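Local coordinates for putative Oleoyl-[acyl-carrier protein] thioesterase (Lactobacillus plantarum, PDB 2OWN) that probably hydrolyses the thioester of oleoyl-[acyl-carrier protein], releasing the free fatty acid, with a chain built from two hotdog-family regions, at residues 17-20 with 21-24; 40-43 with 44-48; 75-78 with 79-82; 90-93 with 94-97; 167-170 with 171-174. All blocks are in the same frame, centred on the assembly; numbering follows the deposited sequence.

Contact 1: residues 17-20 with 21-24; sequences RITY and YECD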
loop_
_atom_site.group_PDB
_atom_site.type_symbol
_atom_site.label_atom_id
_atom_site.label_comp_id
_atom_site.label_asym_id
_atom_site.label_seq_id
_atom_site.Cartn_x
_atom_site.Cartn_y
_atom_site.Cartn_z
ATOM N N ARG B 17 -14.004 3.087 -0.766
ATOM C CA ARG B 17 -13.574 4.142 -1.653
ATOM C C ARG B 17 -12.149 3.758 -2.056
ATOM O O ARG B 17 -11.254 3.690 -1.190
ATOM C CB ARG B 17 -13.672 5.510 -0.954
ATOM C CG ARG B 17 -13.130 6.705 -1.692
ATOM C CD ARG B 17 -11.613 6.897 -1.551
ATOM N NE ARG B 17 -11.252 8.089 -2.261
ATOM C CZ ARG B 17 -11.242 9.325 -1.768
ATOM N NH1 ARG B 17 -11.558 9.627 -0.485
ATOM N NH2 ARG B 17 -10.887 10.287 -2.591
ATOM N N ILE B 18 -11.931 3.585 -3.361
ATOM C CA ILE B 18 -10.615 3.247 -3.924
ATOM C C ILE B 18 -9.806 4.549 -3.942
ATOM O O ILE B 18 -10.240 5.524 -4.560
ATOM C CB ILE B 18 -10.711 2.672 -5.351
ATOM C CG1 ILE B 18 -11.539 1.377 -5.394
ATOM C CG2 ILE B 18 -9.301 2.401 -5.969
ATOM C CD1 ILE B 18 -10.906 0.164 -4.704
ATOM N N THR B 19 -8.678 4.565 -3.223
ATOM C CA THR B 19 -7.789 5.733 -3.135
ATOM C C THR B 19 -6.727 5.673 -4.231
ATOM O O THR B 19 -6.471 4.596 -4.782
ATOM C CB THR B 19 -7.086 5.819 -1.750
ATOM O OG1 THR B 19 -6.234 4.682 -1.565
ATOM C CG2 THR B 19 -8.113 5.867 -0.620
ATOM N N TYR B 20 -6.110 6.825 -4.522
ATOM C CA TYR B 20 -5.015 6.939 -5.524
ATOM C C TYR B 20 -3.831 5.980 -5.176
ATOM O O TYR B 20 -3.240 5.364 -6.076
ATOM C CB TYR B 20 -4.528 8.419 -5.688
ATOM C CG TYR B 20 -3.724 8.918 -4.506
ATOM C CD1 TYR B 20 -4.347 9.488 -3.379
ATOM C CD2 TYR B 20 -2.307 8.726 -4.470
ATOM C CE1 TYR B 20 -3.582 9.882 -2.260
ATOM C CE2 TYR B 20 -1.548 9.096 -3.361
ATOM C CZ TYR B 20 -2.192 9.677 -2.263
ATOM O OH TYR B 20 -1.450 10.049 -1.213
ATOM N N TYR B 21 -3.525 5.871 -3.870
ATOM C CA TYR B 21 -2.429 5.023 -3.347
ATOM C C TYR B 21 -2.712 3.516 -3.409
ATOM O O TYR B 21 -1.781 2.730 -3.280
ATOM C CB TYR B 21 -1.938 5.474 -1.958
ATOM C CG TYR B 21 -2.922 5.443 -0.810
ATOM C CD1 TYR B 21 -3.062 4.291 -0.005
ATOM C CD2 TYR B 21 -3.688 6.583 -0.489
ATOM C CE1 TYR B 21 -3.965 4.276 1.106
ATOM C CE2 TYR B 21 -4.594 6.589 0.611
ATOM C CZ TYR B 21 -4.725 5.432 1.400
ATOM O OH TYR B 21 -5.582 5.462 2.463
ATOM N N GLU B 22 -3.986 3.135 -3.570
ATOM C CA GLU B 22 -4.408 1.742 -3.799
ATOM C C GLU B 22 -4.375 1.389 -5.314
ATOM O O GLU B 22 -4.639 0.239 -5.677
ATOM C CB GLU B 22 -5.811 1.507 -3.232
ATOM C CG GLU B 22 -5.859 1.453 -1.707
ATOM C CD GLU B 22 -7.272 1.439 -1.120
ATOM O OE1 GLU B 22 -8.264 1.585 -1.865
ATOM O OE2 GLU B 22 -7.389 1.295 0.115
ATOM N N CYS B 23 -4.069 2.366 -6.186
ATOM C CA CYS B 23 -4.018 2.208 -7.632
ATOM C C CYS B 23 -2.603 2.290 -8.164
ATOM O O CYS B 23 -1.697 2.803 -7.497
ATOM C CB CYS B 23 -4.835 3.315 -8.323
ATOM S SG CYS B 23 -6.562 3.294 -7.925
ATOM N N ASP B 24 -2.460 1.804 -9.401
ATOM C CA ASP B 24 -1.200 1.824 -10.151
ATOM C C ASP B 24 -1.187 3.157 -10.931
ATOM O O ASP B 24 -2.071 4.030 -10.731
ATOM C CB ASP B 24 -1.015 0.522 -11.010
ATOM C CG ASP B 24 -2.061 0.316 -12.116
ATOM O OD1 ASP B 24 -2.657 1.268 -12.638
ATOM O OD2 ASP B 24 -2.272 -0.862 -12.487
#
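Glu22 N donates to Thr19 O and Cys23 N to Tyr20 O, both at 3.1 Å, and these two i-to-i+3 bonds wind the chain into a short 3-10 turn between strand 12-17 and helix 31-48 of the N-terminal hotdog region. Each donor stands well above its acceptor's carbonyl plane, as expected of so tight a turn. Two weak bonds run across it reciprocally, in the manner of a capping box: Thr19 N to Glu22 OE1 at 3.3 Å, and Glu22 N to Thr19 OG1 at 3.4 Å. With OG1 lodged between its backbone N and carbonyl carbon (chi1 64°), Thr19 also sets this oxygen over the centre of the Tyr21 ring, 3.1 Å above its plane. The edge of Tyr21 in turn meets the face of Tyr20 in a T-shaped pair, planes at 81°. The phenol ends serve the dimer: Tyr21 OH bonds to Glu22 OE2 of the second subunit, an exchange repeated in reverse, while Tyr20 OH reaches the backbone of Asp36 of that subunit. An alanine in place of Tyr21 would be likely to uncover Thr19 and the Tyr20 face and leave Glu22 of the second subunit without its phenol partner. Ile18 CG2 also packs against Cys23 SG at 3.5 Å.

Contact 2: residues 40-43 with 44-48; sequences LASE and DQSDA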
loop_
_atom_site.group_PDB
_atom_site.type_symbol
_atom_site.label_atom_id
_atom_site.label_comp_id
_atom_site.label_asym_id
_atom_site.label_seq_id
_atom_site.Cartn_x
_atom_site.Cartn_y
_atom_site.Cartn_z
ATOM N N LEU B 40 -10.434 -7.643 3.801
ATOM C CA LEU B 40 -10.990 -6.613 4.719
ATOM C C LEU B 40 -12.467 -6.923 4.994
ATOM O O LEU B 40 -12.887 -6.863 6.141
ATOM C CB LEU B 40 -10.866 -5.184 4.155
ATOM C CG LEU B 40 -11.337 -4.005 5.026
ATOM C CD1 LEU B 40 -10.498 -3.894 6.300
ATOM C CD2 LEU B 40 -11.285 -2.711 4.247
ATOM N N ALA B 41 -13.227 -7.230 3.931
ATOM C CA ALA B 41 -14.657 -7.628 4.023
ATOM C C ALA B 41 -14.845 -8.938 4.826
ATOM O O ALA B 41 -15.799 -9.046 5.629
ATOM C CB ALA B 41 -15.284 -7.764 2.627
ATOM N N SER B 42 -13.930 -9.898 4.619
ATOM C CA SER B 42 -13.919 -11.201 5.316
ATOM C C SER B 42 -13.612 -11.055 6.814
ATOM O O SER B 42 -14.295 -11.682 7.627
ATOM C CB SER B 42 -12.942 -12.187 4.644
ATOM O OG SER B 42 -12.899 -13.448 5.293
ATOM N N GLU B 43 -12.592 -10.253 7.162
ATOM C CA GLU B 43 -12.230 -9.993 8.588
ATOM C C GLU B 43 -13.350 -9.248 9.346
ATOM O O GLU B 43 -13.582 -9.552 10.512
ATOM C CB GLU B 43 -10.868 -9.282 8.750
ATOM C CG GLU B 43 -9.658 -10.172 8.357
ATOM C CD GLU B 43 -8.276 -9.520 8.553
ATOM O OE1 GLU B 43 -8.141 -8.502 9.281
ATOM O OE2 GLU B 43 -7.298 -10.063 7.985
ATOM N N ASP B 44 -14.041 -8.323 8.668
ATOM C CA ASP B 44 -15.178 -7.567 9.253
ATOM C C ASP B 44 -16.425 -8.413 9.454
ATOM O O ASP B 44 -17.166 -8.147 10.396
ATOM C CB ASP B 44 -15.504 -6.317 8.432
ATOM C CG ASP B 44 -14.373 -5.320 8.431
ATOM O OD1 ASP B 44 -13.476 -5.379 9.307
ATOM O OD2 ASP B 44 -14.357 -4.476 7.530
ATOM N N GLN B 45 -16.682 -9.368 8.543
ATOM C CA GLN B 45 -17.790 -10.337 8.686
ATOM C C GLN B 45 -17.483 -11.180 9.937
ATOM O O GLN B 45 -18.342 -11.320 10.814
ATOM C CB GLN B 45 -17.941 -11.266 7.461
ATOM C CG GLN B 45 -19.120 -12.281 7.568
ATOM C CD GLN B 45 -19.328 -13.178 6.344
ATOM O OE1 GLN B 45 -18.495 -13.241 5.437
ATOM N NE2 GLN B 45 -20.448 -13.899 6.338
ATOM N N SER B 46 -16.243 -11.691 9.994
ATOM C CA SER B 46 -15.728 -12.517 11.102
ATOM C C SER B 46 -15.734 -11.773 12.458
ATOM O O SER B 46 -16.108 -12.379 13.462
ATOM C CB SER B 46 -14.336 -13.081 10.763
ATOM O OG SER B 46 -14.358 -13.729 9.506
ATOM N N ASP B 47 -15.357 -10.482 12.471
ATOM C CA ASP B 47 -15.391 -9.641 13.704
ATOM C C ASP B 47 -16.836 -9.401 14.187
ATOM O O ASP B 47 -17.092 -9.506 15.395
ATOM C CB ASP B 47 -14.684 -8.273 13.535
ATOM C CG ASP B 47 -13.157 -8.371 13.383
ATOM O OD1 ASP B 47 -12.523 -9.390 13.742
ATOM O OD2 ASP B 47 -12.577 -7.375 12.903
ATOM N N ALA B 48 -17.749 -9.081 13.253
ATOM C CA ALA B 48 -19.198 -8.855 13.553
ATOM C C ALA B 48 -19.890 -10.074 14.193
ATOM O O ALA B 48 -20.736 -9.902 15.074
ATOM C CB ALA B 48 -19.965 -8.414 12.305
#
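Asp44 folds back over Leu40 one helical turn earlier in helix 31-48, and its side chain is an instructive one to trace. CB lies 3.5 Å from Leu40 O, the carbonyl that also accepts the backbone N-H of Asp44. Because CG sits anti to the carbonyl carbon (chi1 -64°), the carboxylate turns toward the preceding turn, with CG 3.1 Å from Leu40 O. OD2 then comes to 4.0 Å from Leu40 CG, touching the apolar branch, while OD1 forms a salt bridge with Arg17 of the second subunit. Two residues further on, Ser46 OG turns back in the same sense and stands 2.8 Å from Ser42 O, which also takes the Ser46 N-H; this hydroxyl bonds with Tyr138 as well. Ala41 and Gln45 pack on Val86 of strand 81-91, seating the helix on the sheet. Asp44 OD2 is 3.1 Å from Leu40 O, an acceptor facing an acceptor, and lies close to Glu14 OE1 besides; this gathering of acceptor oxygens is probably unfavourable by itself, and the arginine of the second subunit probably offsets part of it.

Contact 3: residues 75-78 with 79-82; sequences MPRQ and DEVV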
loop_
_atom_site.group_PDB
_atom_site.type_symbol
_atom_site.label_atom_id
_atom_site.label_comp_id
_atom_site.label_asym_id
_atom_site.label_seq_id
_atom_site.Cartn_x
_atom_site.Cartn_y
_atom_site.Cartn_z
HETATM N N MSE B 75 -11.087 -3.795 -13.301
HETATM C CA MSE B 75 -10.547 -3.425 -11.991
HETATM C C MSE B 75 -11.199 -2.130 -11.517
HETATM O O MSE B 75 -11.567 -1.298 -12.369
HETATM C CB MSE B 75 -9.018 -3.261 -12.010
HETATM C CG MSE B 75 -8.289 -4.555 -12.327
HETATM SE SE MSE B 75 -8.541 -5.890 -10.922
HETATM C CE MSE B 75 -7.240 -5.276 -9.631
ATOM N N PRO B 76 -11.422 -1.985 -10.183
ATOM C CA PRO B 76 -11.955 -0.724 -9.673
ATOM C C PRO B 76 -11.040 0.485 -10.020
ATOM O O PRO B 76 -9.812 0.339 -10.047
ATOM C CB PRO B 76 -11.998 -0.962 -8.163
ATOM C CG PRO B 76 -12.166 -2.391 -8.024
ATOM C CD PRO B 76 -11.301 -2.963 -9.076
ATOM N N ARG B 77 -11.661 1.613 -10.347
ATOM C CA ARG B 77 -10.974 2.860 -10.719
ATOM C C ARG B 77 -10.732 3.720 -9.482
ATOM O O ARG B 77 -11.430 3.555 -8.468
ATOM C CB ARG B 77 -11.848 3.656 -11.699
ATOM C CG ARG B 77 -12.090 2.979 -13.058
ATOM C CD ARG B 77 -13.390 3.465 -13.725
ATOM N NE ARG B 77 -13.528 4.922 -13.813
ATOM C CZ ARG B 77 -14.627 5.585 -14.223
ATOM N NH1 ARG B 77 -15.757 4.949 -14.603
ATOM N NH2 ARG B 77 -14.603 6.929 -14.240
ATOM N N GLN B 78 -9.762 4.645 -9.580
ATOM C CA GLN B 78 -9.450 5.619 -8.505
ATOM C C GLN B 78 -10.717 6.446 -8.216
ATOM O O GLN B 78 -11.407 6.863 -9.151
ATOM C CB GLN B 78 -8.316 6.571 -8.901
ATOM C CG GLN B 78 -7.911 7.614 -7.851
ATOM C CD GLN B 78 -6.925 8.645 -8.379
ATOM O OE1 GLN B 78 -6.121 8.356 -9.247
ATOM N NE2 GLN B 78 -6.995 9.853 -7.851
ATOM N N ASP B 79 -11.002 6.629 -6.925
ATOM C CA ASP B 79 -12.177 7.363 -6.389
ATOM C C ASP B 79 -13.556 6.706 -6.610
ATOM O O ASP B 79 -14.585 7.327 -6.304
ATOM C CB ASP B 79 -12.161 8.851 -6.840
ATOM C CG ASP B 79 -10.869 9.565 -6.466
ATOM O OD1 ASP B 79 -10.179 9.119 -5.536
ATOM O OD2 ASP B 79 -10.521 10.562 -7.122
ATOM N N GLU B 80 -13.572 5.436 -7.046
ATOM C CA GLU B 80 -14.803 4.689 -7.259
ATOM C C GLU B 80 -15.172 4.097 -5.895
ATOM O O GLU B 80 -14.284 3.632 -5.156
ATOM C CB GLU B 80 -14.615 3.574 -8.287
ATOM C CG GLU B 80 -15.914 2.905 -8.709
ATOM C CD GLU B 80 -15.746 1.729 -9.648
ATOM O OE1 GLU B 80 -14.618 1.409 -10.074
ATOM O OE2 GLU B 80 -16.777 1.103 -9.936
ATOM N N VAL B 81 -16.462 4.124 -5.570
ATOM C CA VAL B 81 -16.983 3.562 -4.328
ATOM C C VAL B 81 -17.490 2.193 -4.761
ATOM O O VAL B 81 -18.501 2.117 -5.474
ATOM C CB VAL B 81 -18.062 4.442 -3.674
ATOM C CG1 VAL B 81 -18.610 3.789 -2.413
ATOM C CG2 VAL B 81 -17.477 5.808 -3.326
ATOM N N VAL B 82 -16.747 1.142 -4.392
ATOM C CA VAL B 82 -17.096 -0.260 -4.703
ATOM C C VAL B 82 -17.721 -0.939 -3.492
ATOM O O VAL B 82 -17.416 -0.569 -2.357
ATOM C CB VAL B 82 -15.885 -1.122 -5.175
ATOM C CG1 VAL B 82 -15.325 -0.574 -6.483
ATOM C CG2 VAL B 82 -14.775 -1.267 -4.080
HETATM O O HOH W 1 -8.395 12.356 -6.453
#
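Glu80 OE1 takes the backbone N-H of Arg77 at 3.0 Å in a nearly straight bond (170°), meeting it almost end-on to its own C-O bond. The bond spans the mouth of a type II beta turn, Arg77 to Glu80, which leads the chain into strand 81-91. The turn's own backbone bond, Glu80 N to Arg77 O at 3.2 Å, lies just inside it, so Arg77 and Glu80 are tied twice. An extended side chain, with CG anti to N (chi1 -171°), carries the carboxylate back along the incoming chain, where OE1 passes 3.4 Å from Pro76 CA and OE2 forms a salt bridge with Arg74. At the corner of the turn, Gln78 and Asp79 run side by side with amide and carboxylate planes almost perpendicular (88°). Rather than bonding directly, they share a water, which donates to Asp79 OD2 at 2.9 Å and weakly accepts from Gln78 NE2. Asp79 OD1 pairs with Arg17, so a leucine in place of Asp79 would probably leave that guanidinium short of one carboxylate and the bridging water without its acceptor. On the inner side Val82 CG1 meets Pro76 CB at 3.7 Å, the two side chains crossing at about a right angle and both touching Ile102 and Leu110, on strands 95-103 and 109-121. The chemistry divides accordingly: the Glu80 carboxylate braces the turn and both acids pair with arginines, while an apolar pair faces inward, and the Arg74 salt bridge probably keeps Glu80 ionised.

Contact 4: residues 90-93 with 94-97; sequences AYNP and YFAY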
loop_
_atom_site.group_PDB
_atom_site.type_symbol
_atom_site.label_atom_id
_atom_site.label_comp_id
_atom_site.label_asym_id
_atom_site.label_seq_id
_atom_site.Cartn_x
_atom_site.Cartn_y
_atom_site.Cartn_z
ATOM N N ALA B 90 -19.245 -22.737 1.976
ATOM C CA ALA B 90 -19.223 -24.139 2.432
ATOM C C ALA B 90 -17.867 -24.620 2.957
ATOM O O ALA B 90 -16.882 -23.870 2.930
ATOM C CB ALA B 90 -19.695 -25.035 1.294
ATOM N N TYR B 91 -17.851 -25.852 3.480
ATOM C CA TYR B 91 -16.629 -26.498 4.004
ATOM C C TYR B 91 -16.758 -28.032 4.129
ATOM O O TYR B 91 -17.876 -28.555 4.192
ATOM C CB TYR B 91 -16.249 -25.911 5.381
ATOM C CG TYR B 91 -17.159 -26.331 6.536
ATOM C CD1 TYR B 91 -18.464 -25.803 6.671
ATOM C CD2 TYR B 91 -16.713 -27.263 7.510
ATOM C CE1 TYR B 91 -19.319 -26.205 7.755
ATOM C CE2 TYR B 91 -17.556 -27.668 8.599
ATOM C CZ TYR B 91 -18.853 -27.134 8.711
ATOM O OH TYR B 91 -19.662 -27.512 9.753
ATOM N N ASN B 92 -15.608 -28.710 4.143
ATOM C CA ASN B 92 -15.487 -30.172 4.350
ATOM C C ASN B 92 -14.561 -30.339 5.613
ATOM O O ASN B 92 -14.178 -29.309 6.198
ATOM C CB ASN B 92 -15.107 -30.897 3.019
ATOM C CG ASN B 92 -13.654 -30.695 2.556
ATOM O OD1 ASN B 92 -12.842 -30.002 3.159
ATOM N ND2 ASN B 92 -13.335 -31.337 1.437
ATOM N N PRO B 93 -14.244 -31.584 6.072
ATOM C CA PRO B 93 -13.371 -31.792 7.268
ATOM C C PRO B 93 -12.033 -31.006 7.391
ATOM O O PRO B 93 -11.651 -30.667 8.519
ATOM C CB PRO B 93 -13.085 -33.298 7.214
ATOM C CG PRO B 93 -14.330 -33.858 6.655
ATOM C CD PRO B 93 -14.714 -32.891 5.566
ATOM N N TYR B 94 -11.390 -30.699 6.254
ATOM C CA TYR B 94 -10.102 -29.962 6.183
ATOM C C TYR B 94 -10.110 -28.602 5.432
ATOM O O TYR B 94 -9.453 -27.662 5.903
ATOM C CB TYR B 94 -9.029 -30.883 5.583
ATOM C CG TYR B 94 -8.712 -32.075 6.459
ATOM C CD1 TYR B 94 -9.431 -33.287 6.333
ATOM C CD2 TYR B 94 -7.699 -31.998 7.449
ATOM C CE1 TYR B 94 -9.137 -34.418 7.173
ATOM C CE2 TYR B 94 -7.395 -33.117 8.295
ATOM C CZ TYR B 94 -8.117 -34.320 8.149
ATOM O OH TYR B 94 -7.831 -35.396 8.961
ATOM N N PHE B 95 -10.853 -28.510 4.316
ATOM C CA PHE B 95 -10.931 -27.300 3.450
ATOM C C PHE B 95 -12.240 -26.494 3.576
ATOM O O PHE B 95 -13.315 -27.085 3.703
ATOM C CB PHE B 95 -10.734 -27.697 1.976
ATOM C CG PHE B 95 -9.494 -28.510 1.733
ATOM C CD1 PHE B 95 -8.243 -27.881 1.581
ATOM C CD2 PHE B 95 -9.563 -29.920 1.681
ATOM C CE1 PHE B 95 -7.052 -28.647 1.366
ATOM C CE2 PHE B 95 -8.388 -30.711 1.463
ATOM C CZ PHE B 95 -7.124 -30.067 1.304
ATOM N N ALA B 96 -12.115 -25.157 3.543
ATOM C CA ALA B 96 -13.225 -24.187 3.620
ATOM C C ALA B 96 -13.290 -23.405 2.300
ATOM O O ALA B 96 -12.265 -22.893 1.860
ATOM C CB ALA B 96 -13.016 -23.236 4.779
ATOM N N TYR B 97 -14.485 -23.312 1.699
ATOM C CA TYR B 97 -14.740 -22.610 0.421
ATOM C C TYR B 97 -15.345 -21.219 0.695
ATOM O O TYR B 97 -16.463 -21.144 1.209
ATOM C CB TYR B 97 -15.650 -23.471 -0.470
ATOM C CG TYR B 97 -16.006 -22.869 -1.817
ATOM C CD1 TYR B 97 -15.008 -22.661 -2.800
ATOM C CD2 TYR B 97 -17.350 -22.553 -2.149
ATOM C CE1 TYR B 97 -15.332 -22.106 -4.082
ATOM C CE2 TYR B 97 -17.691 -22.004 -3.430
ATOM C CZ TYR B 97 -16.673 -21.783 -4.386
ATOM O OH TYR B 97 -17.000 -21.259 -5.611
#
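Ala90 and Tyr97 form an antiparallel hydrogen-bonded pair, the N-H of each bonded to the other's carbonyl oxygen, and next to them Tyr91 and Ala96 form a non-hydrogen-bonded pair, so strands 81-91 and 95-103 meet as a beta hairpin closed by Pro93 and Tyr94. At its end Asn92 N donates to Phe95 O at 2.8 Å, nearly along the C=O axis. The return bond is made by a side chain: Asn92 OD1 accepts Phe95 N at 2.7 Å. A second, weak bond from Tyr94 N to Asn92 OD1, at 3.5 Å, gives the corner the character of an Asx turn. Placing CG between the backbone N and carbonyl carbon (chi1 73°) swings the amide of Asn92 inward over the loop, where it lies alongside Phe95 with amide and ring planes 52° apart. OD1 sits at the edge of that ring, and ND2 comes to 4.0 Å from Phe95 CD2. On the Tyr91 face of the hairpin, Tyr91 CB and Ala96 CB touch at 4.2 Å before the tyrosine ring leads off toward Val135 and Ser140. Phe95 covers Ile116 and Val118 of strand 109-121, and Tyr97, on the face it shares with Ala90, reaches Tyr112 and Thr114 of the same strand. Pro93 CB packs on the Tyr94 ring at CD1, 3.8 Å away. The hairpin thus illustrates how an asparagine oxygen can do the work of a main-chain carbonyl: one side-chain acceptor receives two successive N-H groups, giving Phe95 N a sound partner and Tyr94 N a weak one.

Contact 5: residues 167-170 with 171-174; sequences HVRF and FDID. With SO4 (sulfate ion), chain C.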
loop_
_atom_site.group_PDB
_atom_site.type_symbol
_atom_site.label_atom_id
_atom_site.label_comp_id
_atom_site.label_asym_id
_atom_site.label_seq_id
_atom_site.Cartn_x
_atom_site.Cartn_y
_atom_site.Cartn_z
ATOM N N HIS B 167 13.287 -8.609 -1.826
ATOM C CA HIS B 167 13.575 -8.787 -0.400
ATOM C C HIS B 167 12.275 -8.506 0.346
ATOM O O HIS B 167 11.551 -7.558 -0.004
ATOM C CB HIS B 167 14.693 -7.856 0.044
ATOM C CG HIS B 167 15.989 -8.114 -0.656
ATOM N ND1 HIS B 167 16.287 -7.580 -1.891
ATOM C CD2 HIS B 167 17.062 -8.858 -0.298
ATOM C CE1 HIS B 167 17.489 -7.984 -2.264
ATOM N NE2 HIS B 167 17.981 -8.760 -1.314
ATOM N N VAL B 168 11.982 -9.330 1.361
ATOM C CA VAL B 168 10.769 -9.194 2.184
ATOM C C VAL B 168 11.046 -8.039 3.160
ATOM O O VAL B 168 12.030 -8.087 3.901
ATOM C CB VAL B 168 10.399 -10.490 2.941
ATOM C CG1 VAL B 168 9.122 -10.313 3.770
ATOM C CG2 VAL B 168 10.213 -11.625 1.958
ATOM N N ARG B 169 10.183 -7.024 3.130
ATOM C CA ARG B 169 10.305 -5.813 3.967
ATOM C C ARG B 169 9.537 -5.901 5.265
ATOM O O ARG B 169 8.681 -6.775 5.422
ATOM C CB ARG B 169 9.782 -4.599 3.217
ATOM C CG ARG B 169 10.558 -4.302 2.005
ATOM C CD ARG B 169 9.877 -3.265 1.208
ATOM N NE ARG B 169 10.632 -3.072 -0.009
ATOM C CZ ARG B 169 10.189 -2.496 -1.122
ATOM N NH1 ARG B 169 8.958 -1.999 -1.251
ATOM N NH2 ARG B 169 11.027 -2.439 -2.144
ATOM N N PHE B 170 9.844 -4.963 6.173
ATOM C CA PHE B 170 9.179 -4.855 7.478
ATOM C C PHE B 170 7.669 -4.627 7.275
ATOM O O PHE B 170 6.889 -5.387 7.852
ATOM C CB PHE B 170 9.799 -3.763 8.363
ATOM C CG PHE B 170 9.160 -3.651 9.712
ATOM C CD1 PHE B 170 9.453 -4.597 10.711
ATOM C CD2 PHE B 170 8.251 -2.606 9.997
ATOM C CE1 PHE B 170 8.850 -4.515 11.992
ATOM C CE2 PHE B 170 7.637 -2.499 11.273
ATOM C CZ PHE B 170 7.937 -3.457 12.279
ATOM N N PHE B 171 7.286 -3.683 6.394
ATOM C CA PHE B 171 5.847 -3.407 6.116
ATOM C C PHE B 171 5.077 -4.549 5.403
ATOM O O PHE B 171 3.849 -4.473 5.353
ATOM C CB PHE B 171 5.582 -2.048 5.411
ATOM C CG PHE B 171 6.136 -0.817 6.133
ATOM C CD1 PHE B 171 6.178 -0.709 7.554
ATOM C CD2 PHE B 171 6.454 0.334 5.372
ATOM C CE1 PHE B 171 6.671 0.472 8.193
ATOM C CE2 PHE B 171 6.925 1.530 5.992
ATOM C CZ PHE B 171 7.035 1.599 7.410
ATOM N N ASP B 172 5.770 -5.558 4.847
ATOM C CA ASP B 172 5.109 -6.747 4.261
ATOM C C ASP B 172 4.448 -7.644 5.342
ATOM O O ASP B 172 3.498 -8.361 5.017
ATOM C CB ASP B 172 6.068 -7.595 3.404
ATOM C CG ASP B 172 6.588 -6.859 2.178
ATOM O OD1 ASP B 172 5.853 -6.061 1.578
ATOM O OD2 ASP B 172 7.728 -7.129 1.777
ATOM N N ILE B 173 4.946 -7.597 6.591
ATOM C CA ILE B 173 4.416 -8.367 7.733
ATOM C C ILE B 173 3.277 -7.516 8.328
ATOM O O ILE B 173 3.552 -6.521 8.992
ATOM C CB ILE B 173 5.509 -8.736 8.791
ATOM C CG1 ILE B 173 6.517 -9.768 8.251
ATOM C CG2 ILE B 173 4.894 -9.381 10.036
ATOM C CD1 ILE B 173 7.396 -9.355 7.081
ATOM N N ASP B 174 2.020 -7.916 8.095
ATOM C CA ASP B 174 0.815 -7.171 8.584
ATOM C C ASP B 174 0.528 -7.486 10.103
ATOM O O ASP B 174 1.243 -8.323 10.687
ATOM C CB ASP B 174 -0.377 -7.375 7.588
ATOM C CG ASP B 174 -1.061 -8.733 7.708
ATOM O OD1 ASP B 174 -0.377 -9.741 7.964
ATOM O OD2 ASP B 174 -2.292 -8.792 7.487
HETATM S S SO4 C . 13.847 -5.031 -3.745
HETATM O O1 SO4 C . 13.063 -5.939 -2.936
HETATM O O2 SO4 C . 13.729 -5.387 -5.157
HETATM O O3 SO4 C . 13.400 -3.674 -3.608
HETATM O O4 SO4 C . 15.245 -5.115 -3.325
HETATM O O HOH W 2 9.059 -6.746 -0.372
HETATM O O HOH W 3 5.137 -4.640 9.635
#
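A sulfate site at the dimer interface marks the start of this turn, which leaves strand 162-167 in the C-terminal hotdog region. His167 holds the ion twice, through its backbone N to O1 at 2.9 Å in a straight bond (177°) and through ND1 to O4 at 3.0 Å, with the sulfate lying at the edge of the imidazole, in its plane. Arg169, its chain extended from CG to NE, adds a weak bond from NH2 to O3, and His167 N of the second subunit adds another bond. The ion, probably from the crystallisation liquor, would temper the nearness of Arg169 to its counterpart in the second subunit. Beyond the site the chain makes one tight twist: Asp172 N donates to Arg169 O and Ile173 N to Phe170 O, both at 3.2 Å. Asp172 OD2 returns to Arg169 N at 2.8 Å, approached from above the carboxylate plane. A chi1 of -64° sets CG beside the backbone N, which brings OD2 back toward Arg169, and a water donating to both OD2 and His167 O secures the same oxygen again. Phe171 meets the edge of the Phe170 ring, while Phe170 N bonds to Asp190 of the second subunit. Inside the turn, Ile173 CD1 touches Val168 CG1 at 3.9 Å and lies 3.3 Å from Arg169 O.

In the fold
Read from the N terminus, the five contacts follow in series, each a local closure, none nested in or crossing another. Contact 1 turns the chain out of strand 12-17 toward helix 31-48, whose C-terminal part is contact 2. Contact 3 leads into strand 81-91 and contact 4 closes the hairpin at that strand's far end, their centres about 32 Å apart. Contacts 1 and 3 touch, Ile18 O to Asp79 N and Ile18 N to Glu80 O, and so join the loop leaving strand 12-17 to the turn that enters strand 81-91. Contact 5, in the second hotdog region, repeats the acid-to-backbone turn of contact 1. Contacts 1, 2, 3 and 5 all meet the second subunit.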